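Local atomic coordinates of putative PAS/PAC sensor protein (Nakamurella multipartita DSM 44233, PDB entry 6HMJ), a protein that senses blue light through a flavin mononucleotide-binding LOV domain and mediates RNA binding and translational regulation, the RNA probably being recognised by its ANTAR domain. Residues A[197-200]-A[201-205]; A[144-147]-A[148-152]; A[158-161]-A[162-166]; A[121-124]-A[125-128]; A[133-136]-A[137-141]. All coordinates share one frame; numbering follows the deposited sequence.

Interaction 1 (A[197-200]-A[201-205])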
loop_
_atom_site.group_PDB
_atom_site.type_symbol
_atom_site.label_atom_id
_atom_site.label_comp_id
_atom_site.label_asym_id
_atom_site.label_seq_id
_atom_site.Cartn_x
_atom_site.Cartn_y
_atom_site.Cartn_z
ATOM N N SER A 197 6.173 4.375 11.827
ATOM C CA SER A 197 7.559 4.692 12.153
ATOM C C SER A 197 8.273 3.494 12.765
ATOM O O SER A 197 9.424 3.203 12.416
ATOM C CB SER A 197 7.614 5.888 13.102
ATOM O OG SER A 197 8.942 6.135 13.530
ATOM N N THR A 198 7.611 2.783 13.684
ATOM C CA THR A 198 8.230 1.608 14.285
ATOM C C THR A 198 8.409 0.477 13.278
ATOM O O THR A 198 9.265 -0.389 13.483
ATOM C CB THR A 198 7.410 1.107 15.482
ATOM O OG1 THR A 198 6.193 0.507 15.023
ATOM C CG2 THR A 198 7.092 2.243 16.445
ATOM N N VAL A 199 7.629 0.467 12.196
ATOM C CA VAL A 199 7.843 -0.517 11.141
ATOM C C VAL A 199 9.142 -0.225 10.402
ATOM O O VAL A 199 9.933 -1.131 10.121
ATOM C CB VAL A 199 6.643 -0.543 10.177
ATOM C CG1 VAL A 199 6.977 -1.351 8.930
ATOM C CG2 VAL A 199 5.421 -1.124 10.872
ATOM N N PHE A 200 9.376 1.045 10.067
ATOM C CA PHE A 200 10.623 1.412 9.407
ATOM C C PHE A 200 11.829 1.074 10.279
ATOM O O PHE A 200 12.836 0.559 9.780
ATOM C CB PHE A 200 10.613 2.900 9.055
ATOM C CG PHE A 200 9.724 3.247 7.889
ATOM C CD1 PHE A 200 9.721 2.468 6.739
ATOM C CD2 PHE A 200 8.886 4.350 7.943
ATOM C CE1 PHE A 200 8.909 2.784 5.671
ATOM C CE2 PHE A 200 8.067 4.671 6.876
ATOM C CZ PHE A 200 8.079 3.888 5.740
ATOM N N THR A 201 11.747 1.353 11.582
ATOM C CA THR A 201 12.882 1.074 12.458
ATOM C C THR A 201 13.053 -0.424 12.681
ATOM O O THR A 201 14.183 -0.912 12.790
ATOM C CB THR A 201 12.716 1.801 13.789
ATOM O OG1 THR A 201 11.537 1.328 14.447
ATOM C CG2 THR A 201 12.606 3.302 13.561
ATOM N N ASP A 202 11.946 -1.169 12.764
ATOM C CA ASP A 202 12.046 -2.619 12.867
ATOM C C ASP A 202 12.747 -3.230 11.660
ATOM O O ASP A 202 13.292 -4.333 11.765
ATOM C CB ASP A 202 10.658 -3.246 13.015
ATOM C CG ASP A 202 10.068 -3.054 14.396
ATOM O OD1 ASP A 202 10.791 -2.596 15.309
ATOM O OD2 ASP A 202 8.873 -3.370 14.566
ATOM N N MET A 203 12.736 -2.541 10.520
ATOM C CA MET A 203 13.387 -3.015 9.308
ATOM C C MET A 203 14.827 -2.534 9.177
ATOM O O MET A 203 15.465 -2.811 8.156
ATOM C CB MET A 203 12.591 -2.574 8.076
ATOM C CG MET A 203 11.300 -3.342 7.871
ATOM S SD MET A 203 10.560 -3.018 6.263
ATOM C CE MET A 203 10.262 -1.258 6.373
ATOM N N GLY A 204 15.348 -1.820 10.171
ATOM C CA GLY A 204 16.730 -1.384 10.173
ATOM C C GLY A 204 16.928 0.106 10.014
ATOM O O GLY A 204 18.056 0.582 10.195
ATOM N N CYS A 205 15.883 0.862 9.691
ATOM C CA CYS A 205 16.026 2.306 9.627
ATOM C C CYS A 205 16.370 2.845 11.015
ATOM O O CYS A 205 15.916 2.307 12.030
ATOM C CB CYS A 205 14.744 2.953 9.111
ATOM S SG CYS A 205 14.238 2.393 7.469
#
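Two donors converge on the carbonyl oxygen of Thr198. The backbone N of Asp202 reaches Thr198 O at 2.9 Å, and the hydroxyl of Thr201 gives it a second bond, with OG1 to O at 3.0 Å. Both come from the same face of the carbonyl plane and lie well out of it. The hydroxyl can double back in this way because OG1 of Thr201 is tucked between its own backbone N and carbonyl carbon (chi1 62°). The hydroxyl of Thr198 itself is bonded to Arg195 O one turn earlier, while Ser197 OG turns to Glu355. The helix then stops in a Schellman motif: Gly204 adopts positive phi (111°), its N bonds to Thr201 O at 3.0 Å, and the N of Cys205 reaches back to Phe200 O at 3.1 Å. That same Phe200 O, like Val199 O, also receives a weak bond from Met203 N. On the apolar flank the bent Met203 chain carries its CE obliquely to the Phe200 ring, 3.8 Å from CD1, and Met203 lies alongside Val199, pointing the same way. Beyond these residues, Met179 and Leu175 of helix 172-185 pack against Phe200 and Met203, respectively.

Interaction 2 (A[144-147]-A[148-152])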
loop_
_atom_site.group_PDB
_atom_site.type_symbol
_atom_site.label_atom_id
_atom_site.label_comp_id
_atom_site.label_asym_id
_atom_site.label_seq_id
_atom_site.Cartn_x
_atom_site.Cartn_y
_atom_site.Cartn_z
ATOM N N GLY A 144 1.424 5.090 -1.768
ATOM C CA GLY A 144 0.167 5.674 -1.333
ATOM C C GLY A 144 -0.006 5.645 0.172
ATOM O O GLY A 144 -0.524 6.596 0.765
ATOM N N ILE A 145 0.412 4.550 0.812
ATOM C CA ILE A 145 0.332 4.460 2.267
ATOM C C ILE A 145 1.116 5.599 2.907
ATOM O O ILE A 145 0.637 6.264 3.834
ATOM C CB ILE A 145 0.836 3.088 2.747
ATOM C CG1 ILE A 145 -0.167 1.997 2.369
ATOM C CG2 ILE A 145 1.068 3.102 4.249
ATOM C CD1 ILE A 145 0.320 0.586 2.639
ATOM N N VAL A 146 2.337 5.835 2.426
ATOM C CA VAL A 146 3.155 6.913 2.972
ATOM C C VAL A 146 2.521 8.268 2.682
ATOM O O VAL A 146 2.530 9.166 3.533
ATOM C CB VAL A 146 4.588 6.824 2.412
ATOM C CG1 VAL A 146 5.362 8.097 2.717
ATOM C CG2 VAL A 146 5.305 5.607 2.986
ATOM N N MET A 147 1.976 8.444 1.476
ATOM C CA MET A 147 1.354 9.713 1.109
ATOM C C MET A 147 0.305 10.133 2.131
ATOM O O MET A 147 0.334 11.255 2.649
ATOM C CB MET A 147 0.720 9.602 -0.279
ATOM C CG MET A 147 1.696 9.721 -1.436
ATOM S SD MET A 147 0.872 9.586 -3.033
ATOM C CE MET A 147 -0.120 11.076 -3.029
ATOM N N ALA A 148 -0.640 9.241 2.430
ATOM C CA ALA A 148 -1.755 9.601 3.295
ATOM C C ALA A 148 -1.406 9.479 4.774
ATOM O O ALA A 148 -1.897 10.271 5.586
ATOM C CB ALA A 148 -2.969 8.731 2.961
ATOM N N ALA A 149 -0.571 8.505 5.145
ATOM C CA ALA A 149 -0.213 8.328 6.550
ATOM C C ALA A 149 0.449 9.580 7.108
ATOM O O ALA A 149 0.112 10.038 8.207
ATOM C CB ALA A 149 0.705 7.117 6.712
ATOM N N PHE A 150 1.404 10.144 6.370
ATOM C CA PHE A 150 2.098 11.357 6.776
ATOM C C PHE A 150 1.600 12.599 6.047
ATOM O O PHE A 150 2.169 13.679 6.234
ATOM C CB PHE A 150 3.609 11.217 6.542
ATOM C CG PHE A 150 4.248 10.090 7.307
ATOM C CD1 PHE A 150 4.485 10.208 8.664
ATOM C CD2 PHE A 150 4.635 8.926 6.664
ATOM C CE1 PHE A 150 5.080 9.181 9.368
ATOM C CE2 PHE A 150 5.235 7.895 7.368
ATOM C CZ PHE A 150 5.456 8.024 8.717
ATOM N N ASP A 151 0.561 12.473 5.227
ATOM C CA ASP A 151 0.007 13.591 4.466
ATOM C C ASP A 151 1.106 14.344 3.715
ATOM O O ASP A 151 1.370 15.525 3.949
ATOM C CB ASP A 151 -0.777 14.534 5.382
ATOM C CG ASP A 151 -1.517 15.617 4.613
ATOM O OD1 ASP A 151 -2.277 15.275 3.685
ATOM O OD2 ASP A 151 -1.342 16.811 4.943
ATOM N N VAL A 152 1.746 13.630 2.786
ATOM C CA VAL A 152 2.744 14.200 1.893
ATOM C C VAL A 152 2.382 13.795 0.471
ATOM O O VAL A 152 1.634 12.840 0.247
ATOM C CB VAL A 152 4.179 13.746 2.239
ATOM C CG1 VAL A 152 4.547 14.183 3.647
ATOM C CG2 VAL A 152 4.316 12.235 2.095
#
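Val146 and Phe150 pack obliquely on the buried flank of this helix end, with Val146 CG1 4.1 Å from Phe150 CD2. The same methyl has Val152 CG2 at 4.3 Å, and Val146 O sits at the edge of the Phe150 ring, near its plane, while accepting a bond from Phe150 N at 3.2 Å. Neighbouring helices close in round this side, Ala157 on Val146 and Val152, and Leu196 on Phe150. The other flank, where Met147 and Asp151 are partly exposed, is looser. Met147 CB and CG lie near Val152 O, CG at 3.5 Å, and CE bends back to 4.1 Å from the same oxygen. Met147 also packs on Gln141 of the second subunit, and the carboxylate of Asp151 makes a salt bridge with Arg195 of that subunit. The positive phi of Asp151 (50°) makes it the C-prime residue of a Schellman motif, in which Val152 N bonds to Met147 O at 2.8 Å, on a lone pair in the carbonyl plane, and Asp151 N makes a weak bond to Ala148 O. Arg356 bonds to the carbonyls of Phe150 and Asp151, and Arg193 to that of Ala149, cationic partners that would probably complement the negative pole of the helix dipole.

Interaction 3 (A[158-161]-A[162-166])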
loop_
_atom_site.group_PDB
_atom_site.type_symbol
_atom_site.label_atom_id
_atom_site.label_comp_id
_atom_site.label_asym_id
_atom_site.label_seq_id
_atom_site.Cartn_x
_atom_site.Cartn_y
_atom_site.Cartn_z
ATOM N N PHE A 158 7.578 9.012 -2.260
ATOM C CA PHE A 158 8.545 8.177 -2.961
ATOM C C PHE A 158 9.965 8.479 -2.506
ATOM O O PHE A 158 10.786 7.564 -2.367
ATOM C CB PHE A 158 8.406 8.380 -4.470
ATOM C CG PHE A 158 9.209 7.413 -5.284
ATOM C CD1 PHE A 158 8.772 6.113 -5.467
ATOM C CD2 PHE A 158 10.398 7.806 -5.871
ATOM C CE1 PHE A 158 9.508 5.222 -6.216
ATOM C CE2 PHE A 158 11.139 6.919 -6.622
ATOM C CZ PHE A 158 10.694 5.625 -6.795
ATOM N N ALA A 159 10.279 9.756 -2.272
ATOM C CA ALA A 159 11.608 10.108 -1.786
ATOM C C ALA A 159 11.881 9.476 -0.428
ATOM O O ALA A 159 12.985 8.979 -0.178
ATOM C CB ALA A 159 11.753 11.628 -1.713
ATOM N N LEU A 160 10.881 9.472 0.462
ATOM C CA LEU A 160 11.054 8.850 1.769
ATOM C C LEU A 160 11.260 7.347 1.639
ATOM O O LEU A 160 12.055 6.757 2.380
ATOM C CB LEU A 160 9.848 9.138 2.664
ATOM C CG LEU A 160 9.749 10.538 3.267
ATOM C CD1 LEU A 160 8.446 10.688 4.030
ATOM C CD2 LEU A 160 10.933 10.828 4.172
ATOM N N LEU A 161 10.530 6.705 0.726
ATOM C CA LEU A 161 10.747 5.285 0.479
ATOM C C LEU A 161 12.170 5.027 0.000
ATOM O O LEU A 161 12.800 4.042 0.404
ATOM C CB LEU A 161 9.734 4.767 -0.540
ATOM C CG LEU A 161 8.309 4.548 -0.032
ATOM C CD1 LEU A 161 7.401 4.121 -1.174
ATOM C CD2 LEU A 161 8.276 3.508 1.075
ATOM N N LYS A 162 12.693 5.899 -0.867
ATOM C CA LYS A 162 14.085 5.771 -1.289
ATOM C C LYS A 162 15.032 6.021 -0.123
ATOM O O LYS A 162 16.027 5.305 0.043
ATOM C CB LYS A 162 14.385 6.740 -2.434
ATOM C CG LYS A 162 13.639 6.432 -3.724
ATOM C CD LYS A 162 14.242 7.167 -4.917
ATOM C CE LYS A 162 13.903 8.650 -4.906
ATOM N NZ LYS A 162 14.413 9.340 -6.123
ATOM N N TRP A 163 14.738 7.037 0.692
ATOM C CA TRP A 163 15.573 7.338 1.851
ATOM C C TRP A 163 15.632 6.152 2.804
ATOM O O TRP A 163 16.718 5.723 3.214
ATOM C CB TRP A 163 15.033 8.577 2.566
ATOM C CG TRP A 163 15.684 8.846 3.886
ATOM C CD1 TRP A 163 15.096 8.792 5.120
ATOM C CD2 TRP A 163 17.050 9.214 4.110
ATOM N NE1 TRP A 163 16.012 9.101 6.094
ATOM C CE2 TRP A 163 17.218 9.365 5.501
ATOM C CE3 TRP A 163 18.146 9.429 3.268
ATOM C CZ2 TRP A 163 18.438 9.722 6.070
ATOM C CZ3 TRP A 163 19.358 9.783 3.835
ATOM C CH2 TRP A 163 19.494 9.926 5.221
ATOM N N HIS A 164 14.471 5.600 3.161
ATOM C CA HIS A 164 14.437 4.496 4.113
ATOM C C HIS A 164 14.993 3.213 3.513
ATOM O O HIS A 164 15.505 2.359 4.245
ATOM C CB HIS A 164 13.008 4.284 4.609
ATOM C CG HIS A 164 12.486 5.422 5.432
ATOM N ND1 HIS A 164 13.237 6.030 6.414
ATOM C CD2 HIS A 164 11.297 6.069 5.412
ATOM C CE1 HIS A 164 12.529 6.998 6.969
ATOM N NE2 HIS A 164 11.349 7.042 6.379
ATOM N N SER A 165 14.899 3.054 2.191
ATOM C CA SER A 165 15.588 1.948 1.535
ATOM C C SER A 165 17.096 2.087 1.691
ATOM O O SER A 165 17.795 1.111 1.984
ATOM C CB SER A 165 15.205 1.896 0.058
ATOM O OG SER A 165 13.808 1.716 -0.091
ATOM N N SER A 166 17.610 3.304 1.508
ATOM C CA SER A 166 19.032 3.557 1.696
ATOM C C SER A 166 19.449 3.302 3.141
ATOM O O SER A 166 20.429 2.594 3.400
ATOM C CB SER A 166 19.352 4.995 1.285
ATOM O OG SER A 166 20.746 5.234 1.290
#
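Phe158 and Lys162, one helical turn apart, lay their side chains obliquely across each other. The ring swings out with its CG anti to the backbone N (chi1 -171°), and the lysine, bent at chi3 (-74°), folds its methylenes against one corner of it: CD is 3.5 Å from Phe158 CE2, and CE lies 3.7 Å from Phe158 CD2. The approach is by aliphatic carbon, whereas NZ ends farther off. His164 takes a different course. With CG beside the backbone N (chi1 -67°) the imidazole is carried back along the helix, CD2 3.2 Å from Leu160 O in an oblique approach to a carbonyl that already accepts a bond from His164 N, at 2.8 Å. Outside the helix the imidazole stacks with the ring of Phe200, and NE2 bonds to Gln359. Helix 154-167, which carries all this, is consistent with the second helix of the three-helix bundle known from ANTAR domains; Leu161 packs on Ala142 and Val146 of helix 114-149 and on Leu172 of helix 172-185, while Leu160 faces Leu363 of the C-terminal helix. Trp163 leads its indole away, CB staying near Ala159 O and Leu160 O, and its NE1 bonds to Gln362. Ser165 bonds back to the preceding turn twice: its hydroxyl OG donates to Leu161 O at 2.6 Å, and its N reaches the same Leu161 O at 2.9 Å from the opposite face of the carbonyl plane.

Interaction 4 (A[121-124]-A[125-128])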
loop_
_atom_site.group_PDB
_atom_site.type_symbol
_atom_site.label_atom_id
_atom_site.label_comp_id
_atom_site.label_asym_id
_atom_site.label_seq_id
_atom_site.Cartn_x
_atom_site.Cartn_y
_atom_site.Cartn_z
ATOM N N THR A 121 10.805 -16.986 -26.656
ATOM C CA THR A 121 11.316 -15.679 -26.261
ATOM C C THR A 121 10.188 -14.783 -25.766
ATOM O O THR A 121 10.310 -14.131 -24.724
ATOM C CB THR A 121 12.048 -15.028 -27.437
ATOM O OG1 THR A 121 13.162 -15.843 -27.824
ATOM C CG2 THR A 121 12.548 -13.639 -27.061
ATOM N N GLU A 122 9.075 -14.745 -26.503
ATOM C CA GLU A 122 7.931 -13.940 -26.083
ATOM C C GLU A 122 7.430 -14.367 -24.707
ATOM O O GLU A 122 7.051 -13.523 -23.887
ATOM C CB GLU A 122 6.806 -14.041 -27.115
ATOM C CG GLU A 122 7.114 -13.361 -28.440
ATOM C CD GLU A 122 6.077 -13.660 -29.510
ATOM O OE1 GLU A 122 5.108 -14.393 -29.215
ATOM O OE2 GLU A 122 6.231 -13.163 -30.646
ATOM N N ALA A 123 7.428 -15.673 -24.434
ATOM C CA ALA A 123 6.950 -16.152 -23.143
ATOM C C ALA A 123 7.873 -15.705 -22.018
ATOM O O ALA A 123 7.405 -15.267 -20.961
ATOM C CB ALA A 123 6.826 -17.676 -23.163
ATOM N N GLU A 124 9.189 -15.811 -22.225
ATOM C CA GLU A 124 10.140 -15.342 -21.224
ATOM C C GLU A 124 9.885 -13.883 -20.871
ATOM O O GLU A 124 9.978 -13.493 -19.700
ATOM C CB GLU A 124 11.569 -15.528 -21.737
ATOM C CG GLU A 124 12.652 -15.054 -20.779
ATOM C CD GLU A 124 14.048 -15.206 -21.355
ATOM O OE1 GLU A 124 14.170 -15.604 -22.534
ATOM O OE2 GLU A 124 15.027 -14.926 -20.629
ATOM N N ILE A 125 9.557 -13.061 -21.869
ATOM C CA ILE A 125 9.306 -11.647 -21.612
ATOM C C ILE A 125 7.998 -11.469 -20.849
ATOM O O ILE A 125 7.926 -10.693 -19.888
ATOM C CB ILE A 125 9.308 -10.856 -22.933
ATOM C CG1 ILE A 125 10.644 -11.044 -23.652
ATOM C CG2 ILE A 125 9.056 -9.378 -22.666
ATOM C CD1 ILE A 125 10.725 -10.358 -24.999
ATOM N N ARG A 126 6.944 -12.177 -21.263
ATOM C CA ARG A 126 5.678 -12.121 -20.539
ATOM C C ARG A 126 5.868 -12.444 -19.061
ATOM O O ARG A 126 5.392 -11.711 -18.188
ATOM C CB ARG A 126 4.666 -13.073 -21.183
ATOM C CG ARG A 126 3.811 -12.418 -22.259
ATOM C CD ARG A 126 2.633 -13.294 -22.663
ATOM N NE ARG A 126 3.068 -14.572 -23.220
ATOM C CZ ARG A 126 3.411 -14.747 -24.493
ATOM N NH1 ARG A 126 3.368 -13.727 -25.342
ATOM N NH2 ARG A 126 3.799 -15.941 -24.921
ATOM N N GLN A 127 6.563 -13.543 -18.758
ATOM C CA GLN A 127 6.829 -13.873 -17.361
ATOM C C GLN A 127 7.586 -12.746 -16.669
ATOM O O GLN A 127 7.293 -12.408 -15.515
ATOM C CB GLN A 127 7.607 -15.182 -17.257
ATOM C CG GLN A 127 7.610 -15.757 -15.846
ATOM C CD GLN A 127 8.561 -16.924 -15.684
ATOM O OE1 GLN A 127 9.691 -16.892 -16.172
ATOM N NE2 GLN A 127 8.109 -17.962 -14.988
ATOM N N ALA A 128 8.559 -12.149 -17.359
ATOM C CA ALA A 128 9.303 -11.039 -16.776
ATOM C C ALA A 128 8.379 -9.873 -16.449
ATOM O O ALA A 128 8.453 -9.293 -15.360
ATOM C CB ALA A 128 10.413 -10.596 -17.731
#
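Glu122 O accepts from Arg126 N at 3.0 Å and also sits over one face of the same residue's guanidinium, 3.9 Å above its centre. One residue on, Ala123 O takes its bond from Gln127 N at 2.9 Å. The arginine reaches its place by bending at chi3 (-61°), which folds the group back over the preceding turn: NH2 comes 3.6 Å from Ala123 CA and NH1 3.9 Å from Glu122 CB. The Glu122 carboxylate stays beyond salt-bridge distance, OE1 to Arg126 NH1 being 4.3 Å, and its OE2 pairs with Arg118 instead. Round the helix from there, Ile125 places CG1 3.3 Å from Thr121 O and meets Ala128 of the second subunit, as Ala128 meets Ile125 of that subunit. Such reciprocal pairing of nearby residues is consistent with a parallel coiled coil of two 114-149 helices. Thr121 OG1 and Glu124 OE1 bond to Arg118 O and Ala120 N of the second subunit. The subunits therefore meet here through apolar packing and through hydrogen bonds of Thr121 and the Glu124 carboxylate, while the positive charge of Arg126 is probably partly compensated by the carbonyl oxygen over its face and the nearby Glu122 carboxylate.

Interaction 5 (A[133-136]-A[137-141])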
loop_
_atom_site.group_PDB
_atom_site.type_symbol
_atom_site.label_atom_id
_atom_site.label_comp_id
_atom_site.label_asym_id
_atom_site.label_seq_id
_atom_site.Cartn_x
_atom_site.Cartn_y
_atom_site.Cartn_z
ATOM N N ALA A 133 5.369 -6.205 -12.980
ATOM C CA ALA A 133 4.067 -5.628 -12.666
ATOM C C ALA A 133 3.705 -5.840 -11.203
ATOM O O ALA A 133 3.034 -4.995 -10.598
ATOM C CB ALA A 133 2.993 -6.230 -13.571
ATOM N N ALA A 134 4.131 -6.962 -10.622
ATOM C CA ALA A 134 3.872 -7.214 -9.210
ATOM C C ALA A 134 4.685 -6.267 -8.339
ATOM O O ALA A 134 4.149 -5.626 -7.425
ATOM C CB ALA A 134 4.191 -8.670 -8.871
ATOM N N THR A 135 5.986 -6.165 -8.612
ATOM C CA THR A 135 6.845 -5.281 -7.835
ATOM C C THR A 135 6.435 -3.821 -7.980
ATOM O O THR A 135 6.668 -3.021 -7.067
ATOM C CB THR A 135 8.302 -5.460 -8.271
ATOM O OG1 THR A 135 8.788 -6.730 -7.820
ATOM C CG2 THR A 135 9.179 -4.346 -7.713
ATOM N N ARG A 136 5.833 -3.449 -9.111
ATOM C CA ARG A 136 5.404 -2.063 -9.273
ATOM C C ARG A 136 4.152 -1.789 -8.446
ATOM O O ARG A 136 3.979 -0.685 -7.917
ATOM C CB ARG A 136 5.159 -1.744 -10.750
ATOM C CG ARG A 136 4.777 -0.286 -11.018
ATOM C CD ARG A 136 5.862 0.623 -10.438
ATOM N NE ARG A 136 5.866 1.999 -10.938
ATOM C CZ ARG A 136 6.664 2.456 -11.906
ATOM N NH1 ARG A 136 7.532 1.652 -12.511
ATOM N NH2 ARG A 136 6.599 3.730 -12.268
ATOM N N SER A 137 3.266 -2.783 -8.329
ATOM C CA SER A 137 2.023 -2.594 -7.590
ATOM C C SER A 137 2.279 -2.422 -6.097
ATOM O O SER A 137 1.592 -1.640 -5.431
ATOM C CB SER A 137 1.086 -3.776 -7.832
ATOM O OG SER A 137 1.656 -4.980 -7.347
ATOM N N GLU A 138 3.260 -3.143 -5.548
ATOM C CA GLU A 138 3.551 -3.008 -4.127
ATOM C C GLU A 138 4.221 -1.674 -3.827
ATOM O O GLU A 138 3.904 -1.026 -2.822
ATOM C CB GLU A 138 4.424 -4.166 -3.649
ATOM C CG GLU A 138 3.656 -5.453 -3.427
ATOM C CD GLU A 138 4.487 -6.509 -2.732
ATOM O OE1 GLU A 138 5.685 -6.630 -3.062
ATOM O OE2 GLU A 138 3.948 -7.209 -1.848
ATOM N N ILE A 139 5.143 -1.241 -4.688
ATOM C CA ILE A 139 5.738 0.081 -4.518
ATOM C C ILE A 139 4.663 1.154 -4.611
ATOM O O ILE A 139 4.649 2.113 -3.829
ATOM C CB ILE A 139 6.856 0.303 -5.552
ATOM C CG1 ILE A 139 8.023 -0.646 -5.263
ATOM C CG2 ILE A 139 7.309 1.763 -5.535
ATOM C CD1 ILE A 139 9.194 -0.518 -6.226
ATOM N N ASP A 140 3.743 1.013 -5.568
ATOM C CA ASP A 140 2.653 1.975 -5.696
ATOM C C ASP A 140 1.770 1.978 -4.453
ATOM O O ASP A 140 1.333 3.041 -3.998
ATOM C CB ASP A 140 1.825 1.667 -6.944
ATOM C CG ASP A 140 2.549 2.035 -8.226
ATOM O OD1 ASP A 140 3.489 2.856 -8.162
ATOM O OD2 ASP A 140 2.178 1.507 -9.296
ATOM N N GLN A 141 1.487 0.797 -3.897
ATOM C CA GLN A 141 0.690 0.727 -2.676
ATOM C C GLN A 141 1.428 1.375 -1.510
ATOM O O GLN A 141 0.852 2.173 -0.760
ATOM C CB GLN A 141 0.348 -0.727 -2.352
ATOM C CG GLN A 141 -0.528 -0.896 -1.119
ATOM C CD GLN A 141 -0.946 -2.334 -0.895
ATOM O OE1 GLN A 141 -0.708 -3.199 -1.735
ATOM N NE2 GLN A 141 -1.569 -2.599 0.247
#
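The guanidinium of Arg136 presents an edge to Asp140, one turn on: OD1 lies in its plane, 3.8 Å from NE, in a long salt bridge. The carboxylate is turned 68° from the guanidinium plane, so the two groups do not pair flat. A bend at chi2 (56°) sends the arginine chain past the acid, with Arg136 CG 3.6 Å from Asp140 OD2. Across the dimer interface, Asp140 OD2 has a long, weak pairing with Arg136 NE of the second subunit, and the two Arg136 NH2 groups come close, so the acids probably offset the like charges there. Farther round the helix, Ser137 OG, held between its backbone N and carbonyl carbon, donates to Ala134 O at 2.6 Å. That oxygen also accepts Glu138 N at 3.2 Å, and a weak bond from Ser137 N. Thr135 and Ile139 run side by side, Thr135 CG2 4.1 Å from Ile139 CD1, and Ile139 CG1 rests 3.3 Å from Thr135 O. One flank of helix 114-149 thus meets its copy in the second subunit, while Ile139 packs on Leu172 and Ala176, and Thr135 on Arg173, all of helix 172-185; Phe158 of helix 154-167 also approaches Ile139.

Overall arrangement
Along the chain the order is interaction 4, 5, 2, 3 and 1. The first three lie on one long helix, 114-149, with centres 19 Å apart from 4 to 5 and 16 Å from 5 to 2, and each touches the second subunit. Interaction 3 occupies helix 154-167 and interaction 1 the end of helix 192-202; both pack back on interaction 2, at 13 and 16 Å between centres, and on each other at 12 Å, and interaction 3 also touches interaction 5. Interaction 4 stands apart, about 36 Å from interaction 1 between centres. Helix 114-149 leads from the N-terminal PAS region, and its later part belongs to the ANTAR range, where helices 154-167 and 172-185 pack on it, away from the flavin site.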